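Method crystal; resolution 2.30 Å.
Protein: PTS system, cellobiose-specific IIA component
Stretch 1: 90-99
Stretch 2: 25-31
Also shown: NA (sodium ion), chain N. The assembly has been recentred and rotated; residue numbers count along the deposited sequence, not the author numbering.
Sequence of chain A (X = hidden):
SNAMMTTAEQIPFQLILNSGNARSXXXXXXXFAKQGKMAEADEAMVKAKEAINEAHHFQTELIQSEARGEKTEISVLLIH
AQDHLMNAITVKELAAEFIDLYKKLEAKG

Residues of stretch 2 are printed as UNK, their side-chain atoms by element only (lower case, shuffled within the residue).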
ATOM      1  N   THR A  90      -1.205   5.595   2.211  1.00 21.92           N
ATOM      2  CA  THR A  90      -1.645   4.426   2.971  1.00 22.25           C
ATOM      3  C   THR A  90      -0.930   4.330   4.315  1.00 21.94           C
ATOM      4  O   THR A  90      -1.566   4.083   5.338  1.00 23.73           O
ATOM      5  CB  THR A  90      -1.474   3.121   2.161  1.00 21.50           C
ATOM      6  OG1 THR A  90      -2.395   3.134   1.064  1.00 23.40           O
ATOM      7  CG2 THR A  90      -1.751   1.895   3.026  1.00 20.91           C
ATOM      8  N   VAL A  91       0.385   4.537   4.307  1.00 21.48           N
ATOM      9  CA  VAL A  91       1.187   4.466   5.532  1.00 21.96           C
ATOM     10  C   VAL A  91       0.785   5.547   6.543  1.00 22.40           C
ATOM     11  O   VAL A  91       0.650   5.268   7.729  1.00 22.34           O
ATOM     12  CB  VAL A  91       2.708   4.514   5.225  1.00 22.77           C
ATOM     13  CG1 VAL A  91       3.526   4.544   6.502  1.00 22.45           C
ATOM     14  CG2 VAL A  91       3.111   3.306   4.378  1.00 21.20           C
ATOM     15  N   LYS A  92       0.590   6.775   6.071  1.00 22.09           N
ATOM     16  CA  LYS A  92       0.127   7.852   6.931  1.00 23.68           C
ATOM     17  C   LYS A  92      -1.223   7.503   7.562  1.00 25.89           C
ATOM     18  O   LYS A  92      -1.410   7.654   8.773  1.00 27.16           O
ATOM     19  CB  LYS A  92       0.036   9.169   6.157  1.00 23.57           C
ATOM     20  CG  LYS A  92      -0.456  10.345   6.990  1.00 27.40           C
ATOM     21  CD  LYS A  92      -0.664  11.576   6.122  1.00 33.51           C
ATOM     22  CE  LYS A  92      -1.467  12.636   6.848  1.00 37.86           C
ATOM     23  NZ  LYS A  92      -2.890  12.232   7.035  1.00 48.59           N
ATOM     24  N   GLU A  93      -2.152   7.028   6.734  1.00 25.24           N
ATOM     25  CA  GLU A  93      -3.497   6.696   7.189  1.00 26.93           C
ATOM     26  C   GLU A  93      -3.490   5.606   8.258  1.00 27.14           C
ATOM     27  O   GLU A  93      -4.260   5.667   9.216  1.00 30.00           O
ATOM     28  CB  GLU A  93      -4.385   6.285   6.005  1.00 27.69           C
ATOM     29  CG  GLU A  93      -5.853   6.094   6.370  1.00 31.86           C
ATOM     30  CD  GLU A  93      -6.776   5.997   5.165  1.00 36.45           C
ATOM     31  OE1 GLU A  93      -6.307   5.650   4.060  1.00 33.67           O
ATOM     32  OE2 GLU A  93      -7.988   6.264   5.333  1.00 41.20           O
ATOM     33  N   LEU A  94      -2.633   4.607   8.096  1.00 26.91           N
ATOM     34  CA  LEU A  94      -2.575   3.518   9.070  1.00 27.68           C
ATOM     35  C   LEU A  94      -1.743   3.870  10.304  1.00 27.57           C
ATOM     36  O   LEU A  94      -2.060   3.438  11.417  1.00 28.12           O
ATOM     37  CB  LEU A  94      -2.095   2.225   8.416  1.00 25.62           C
ATOM     38  CG  LEU A  94      -3.056   1.688   7.345  1.00 27.98           C
ATOM     39  CD1 LEU A  94      -2.458   0.482   6.641  1.00 22.77           C
ATOM     40  CD2 LEU A  94      -4.434   1.348   7.937  1.00 27.47           C
ATOM     41  N   ALA A  95      -0.697   4.667  10.103  1.00 23.94           N
ATOM     42  CA  ALA A  95       0.137   5.128  11.203  1.00 23.88           C
ATOM     43  C   ALA A  95      -0.689   5.954  12.194  1.00 24.81           C
ATOM     44  O   ALA A  95      -0.481   5.870  13.404  1.00 27.44           O
ATOM     45  CB  ALA A  95       1.320   5.924  10.678  1.00 21.96           C
ATOM     46  N   ALA A  96      -1.617   6.753  11.668  1.00 25.24           N
ATOM     47  CA  ALA A  96      -2.619   7.440  12.482  1.00 25.42           C
ATOM     48  C   ALA A  96      -3.343   6.462  13.401  1.00 26.52           C
ATOM     49  O   ALA A  96      -3.625   6.772  14.565  1.00 27.68           O
ATOM     50  CB  ALA A  96      -3.626   8.159  11.589  1.00 25.93           C
ATOM     51  N   GLU A  97      -3.634   5.280  12.864  1.00 24.95           N
ATOM     52  CA  GLU A  97      -4.360   4.246  13.588  1.00 25.94           C
ATOM     53  C   GLU A  97      -3.489   3.512  14.601  1.00 26.44           C
ATOM     54  O   GLU A  97      -3.968   3.134  15.669  1.00 27.51           O
ATOM     55  CB  GLU A  97      -5.028   3.270  12.614  1.00 25.94           C
ATOM     56  CG  GLU A  97      -6.143   3.902  11.781  1.00 27.13           C
ATOM     57  CD  GLU A  97      -7.178   4.648  12.620  1.00 36.14           C
ATOM     58  OE1 GLU A  97      -7.475   4.208  13.754  1.00 34.20           O
ATOM     59  OE2 GLU A  97      -7.699   5.679  12.137  1.00 35.30           O
ATOM     60  N   PHE A  98      -2.213   3.324  14.284  1.00 25.78           N
ATOM     61  CA  PHE A  98      -1.269   2.820  15.284  1.00 27.02           C
ATOM     62  C   PHE A  98      -1.123   3.799  16.444  1.00 27.21           C
ATOM     63  O   PHE A  98      -1.103   3.395  17.612  1.00 30.36           O
ATOM     64  CB  PHE A  98       0.100   2.536  14.670  1.00 25.52           C
ATOM     65  CG  PHE A  98       0.164   1.244  13.924  1.00 27.61           C
ATOM     66  CD1 PHE A  98       0.202   0.034  14.608  1.00 29.26           C
ATOM     67  CD2 PHE A  98       0.183   1.231  12.535  1.00 24.56           C
ATOM     68  CE1 PHE A  98       0.254  -1.168  13.917  1.00 31.70           C
ATOM     69  CE2 PHE A  98       0.237   0.030  11.838  1.00 26.80           C
ATOM     70  CZ  PHE A  98       0.274  -1.169  12.528  1.00 25.54           C
ATOM     71  N   ILE A  99      -1.023   5.083  16.109  1.00 26.29           N
ATOM     72  CA  ILE A  99      -0.850   6.133  17.104  1.00 28.28           C
ATOM     73  C   ILE A  99      -2.042   6.183  18.064  1.00 29.95           C
ATOM     74  O   ILE A  99      -1.859   6.281  19.281  1.00 28.83           O
ATOM     75  CB  ILE A  99      -0.604   7.504  16.434  1.00 30.41           C
ATOM     76  CG1 ILE A  99       0.680   7.447  15.589  1.00 30.62           C
ATOM     77  CG2 ILE A  99      -0.519   8.616  17.481  1.00 26.61           C
ATOM     78  CD1 ILE A  99       0.787   8.527  14.538  1.00 30.41           C
ATOM     79  N   UNK A  25       8.016  10.647   7.658  1.00 19.72           N
ATOM     80  CA  UNK A  25       7.389  11.389   8.760  1.00 21.16           C
ATOM     81  C   UNK A  25       6.382  10.516   9.486  1.00 20.29           C
ATOM     82  O   UNK A  25       6.345  10.486  10.718  1.00 21.24           O
ATOM     83  c   UNK A  25       7.641  14.593   6.887  1.00 20.06           C
ATOM     84  c   UNK A  25       9.442  15.995   7.674  1.00 26.89           C
ATOM     85  c   UNK A  25       7.692  13.838   8.062  1.00 20.02           C
ATOM     86  c   UNK A  25       9.497  15.251   8.852  1.00 20.64           C
ATOM     87  c   UNK A  25       8.508  15.662   6.687  1.00 22.87           C
ATOM     88  c   UNK A  25       6.727  12.689   8.277  1.00 20.48           C
ATOM     89  c   UNK A  25       8.621  14.184   9.037  1.00 20.46           C
ATOM     90  N   UNK A  26       5.575   9.789   8.720  1.00 20.51           N
ATOM     91  CA  UNK A  26       4.572   8.900   9.297  1.00 21.29           C
ATOM     92  C   UNK A  26       5.203   7.817  10.174  1.00 22.12           C
ATOM     93  O   UNK A  26       4.727   7.561  11.276  1.00 25.14           O
ATOM     94  c   UNK A  26       3.698   8.288   8.202  1.00 21.23           C
ATOM     95  N   UNK A  27       6.275   7.190   9.695  1.00 21.96           N
ATOM     96  CA  UNK A  27       6.951   6.150  10.480  1.00 26.37           C
ATOM     97  C   UNK A  27       7.658   6.739  11.710  1.00 26.72           C
ATOM     98  O   UNK A  27       7.652   6.134  12.784  1.00 27.76           O
ATOM     99  c   UNK A  27       7.932   5.338   9.620  1.00 25.33           C
ATOM    100  c   UNK A  27       7.277   4.502   8.520  1.00 31.50           C
ATOM    101 se   UNK A  27       5.836   3.284   9.097  1.00 45.03          SE
ATOM    102  c   UNK A  27       6.840   2.177  10.364  1.00 40.24           C
ATOM    103  N   UNK A  28       8.257   7.918  11.549  1.00 26.16           N
ATOM    104  CA  UNK A  28       8.871   8.627  12.673  1.00 25.06           C
ATOM    105  C   UNK A  28       7.824   8.898  13.753  1.00 23.85           C
ATOM    106  O   UNK A  28       8.084   8.704  14.944  1.00 23.94           O
ATOM    107  o   UNK A  28      10.487  11.779  10.275  1.00 30.11           O
ATOM    108  c   UNK A  28       9.561   9.915  12.201  1.00 24.56           C
ATOM    109  o   UNK A  28      12.140  10.531   9.575  1.00 32.28           O
ATOM    110  c   UNK A  28      10.833   9.639  11.357  1.00 28.22           C
ATOM    111  c   UNK A  28      11.173  10.731  10.336  1.00 29.05           C
ATOM    112  N   UNK A  29       6.634   9.309  13.320  1.00 22.56           N
ATOM    113  CA  UNK A  29       5.500   9.542  14.216  1.00 22.94           C
ATOM    114  C   UNK A  29       5.048   8.254  14.904  1.00 24.96           C
ATOM    115  O   UNK A  29       4.767   8.247  16.110  1.00 26.64           O
ATOM    116  c   UNK A  29       4.339  10.172  13.458  1.00 22.63           C
ATOM    117  N   UNK A  30       4.975   7.172  14.134  1.00 24.77           N
ATOM    118  CA  UNK A  30       4.616   5.870  14.676  1.00 26.02           C
ATOM    119  C   UNK A  30       5.605   5.511  15.782  1.00 28.26           C
ATOM    120  O   UNK A  30       5.198   5.174  16.902  1.00 29.65           O
ATOM    121  c   UNK A  30       3.621   2.713  12.576  1.00 27.97           C
ATOM    122  c   UNK A  30       3.936   3.448  13.866  1.00 31.05           C
ATOM    123  c   UNK A  30       4.809   2.578  14.772  1.00 36.95           C
ATOM    124  c   UNK A  30       4.591   4.804  13.572  1.00 24.40           C
ATOM    125  N   UNK A  31       6.898   5.622  15.476  1.00 24.55           N
ATOM    126  CA  UNK A  31       7.954   5.340  16.450  1.00 26.23           C
ATOM    127  C   UNK A  31       7.881   6.219  17.709  1.00 26.05           C
ATOM    128  O   UNK A  31       8.101   5.724  18.815  1.00 27.51           O
ATOM    129  c   UNK A  31      10.504   5.267  16.784  1.00 33.81           C
ATOM    130  c   UNK A  31      10.689   3.825  17.255  1.00 46.46           C
ATOM    131  o   UNK A  31      11.169   2.972  16.505  1.00 55.51           O
ATOM    132  c   UNK A  31       9.340   5.433  15.801  1.00 24.22           C
ATOM    133  n   UNK A  31      10.318   3.554  18.503  1.00 37.43           N
TER
HETATM  134 NA    NA N 108      -6.669   2.859  15.924  1.00 35.11          NA

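Residues 90-99 and 25-31 lie in two helices of the same chain that run nearly parallel, their N-to-C directions differing by 11° and their axes approaching to 9.0 Å.

Position 25 carries seven side-chain carbons, one leading into a six-membered ring. The side chain stays clear of stretch 1: its nearest approach is 7.7 Å, from CB to CG of Lys92, and the ring lies farther off. Its composition, without a hydroxyl oxygen, identifies Phe25. Within its own helix, O of Phe25 accepts a hydrogen bond from N of position 29 at 2.9 Å.

Position 26 has a single side-chain carbon, directed toward stretch 1. This CB lies 3.8 Å from CA of Lys92, 4.1 Å from CG1 of Val91 and 4.2 Å from CB of Ala95. One carbon and nothing beyond it makes the residue Ala26. With so short a side chain, the backbones come close: the CA atoms of Lys92 and Ala26 are 5.1 Å apart, and CB of Ala95 also packs 3.8 Å from O of Ala26.

Position 27 shows an unbranched chain of two carbons, a selenium and a final carbon. The selenium sits 3.7 Å from CG1 of Val91. Such a chain is that of methionine in its selenium form, so the residue is Met27, modelled as selenomethionine. All three of its chi angles are m, and its CA-to-CB bond points sideways to stretch 1; SE is the atom that packs against CG1 of Val91.

Position 28 has three carbons in line, the third bearing two oxygens. This carboxylate on a two-methylene stem defines Glu28. The residue is exposed and makes no contact with stretch 1.

At position 29 there is again one side-chain carbon. It points toward stretch 1 and lies 4.1 Å from CD1 of Ile99, and the lone CB gives Ala29.

Position 30 has four carbons, forked at the second, which distinguishes it from a chain branched at CB. One terminal carbon reaches 3.7 Å from CD2 of Phe98 and 4.4 Å from CB of Ala95. The residue is therefore Leu30, and that terminal carbon is CD1. Although its CA-to-CB bond points sideways, the end of the side chain comes nearer to stretch 1, meeting the Phe98 ring obliquely. CA of Leu30 also lies 4.3 Å from CG1 of Ile99.

Position 31 contains three carbons, the third carrying one oxygen and one nitrogen: the amide of Gln31. It is exposed and does not touch stretch 1.

The contact is wholly nonpolar in its side-chain packing, with no hydrogen bond crossing between the stretches and 329 Å² buried in all. Ala26 and Ala95 allow close packing, while Leu30 fills space beside Ala95 and Phe98. Val91 with Met27, and Ile99 with Ala29, extend the apolar surface along the helices. Glu97 lies outside this contact and binds the sodium ion NA through its O and OE1, each 2.7 Å from the metal.

Stretch 2, residues 25-31: FAMEALQ
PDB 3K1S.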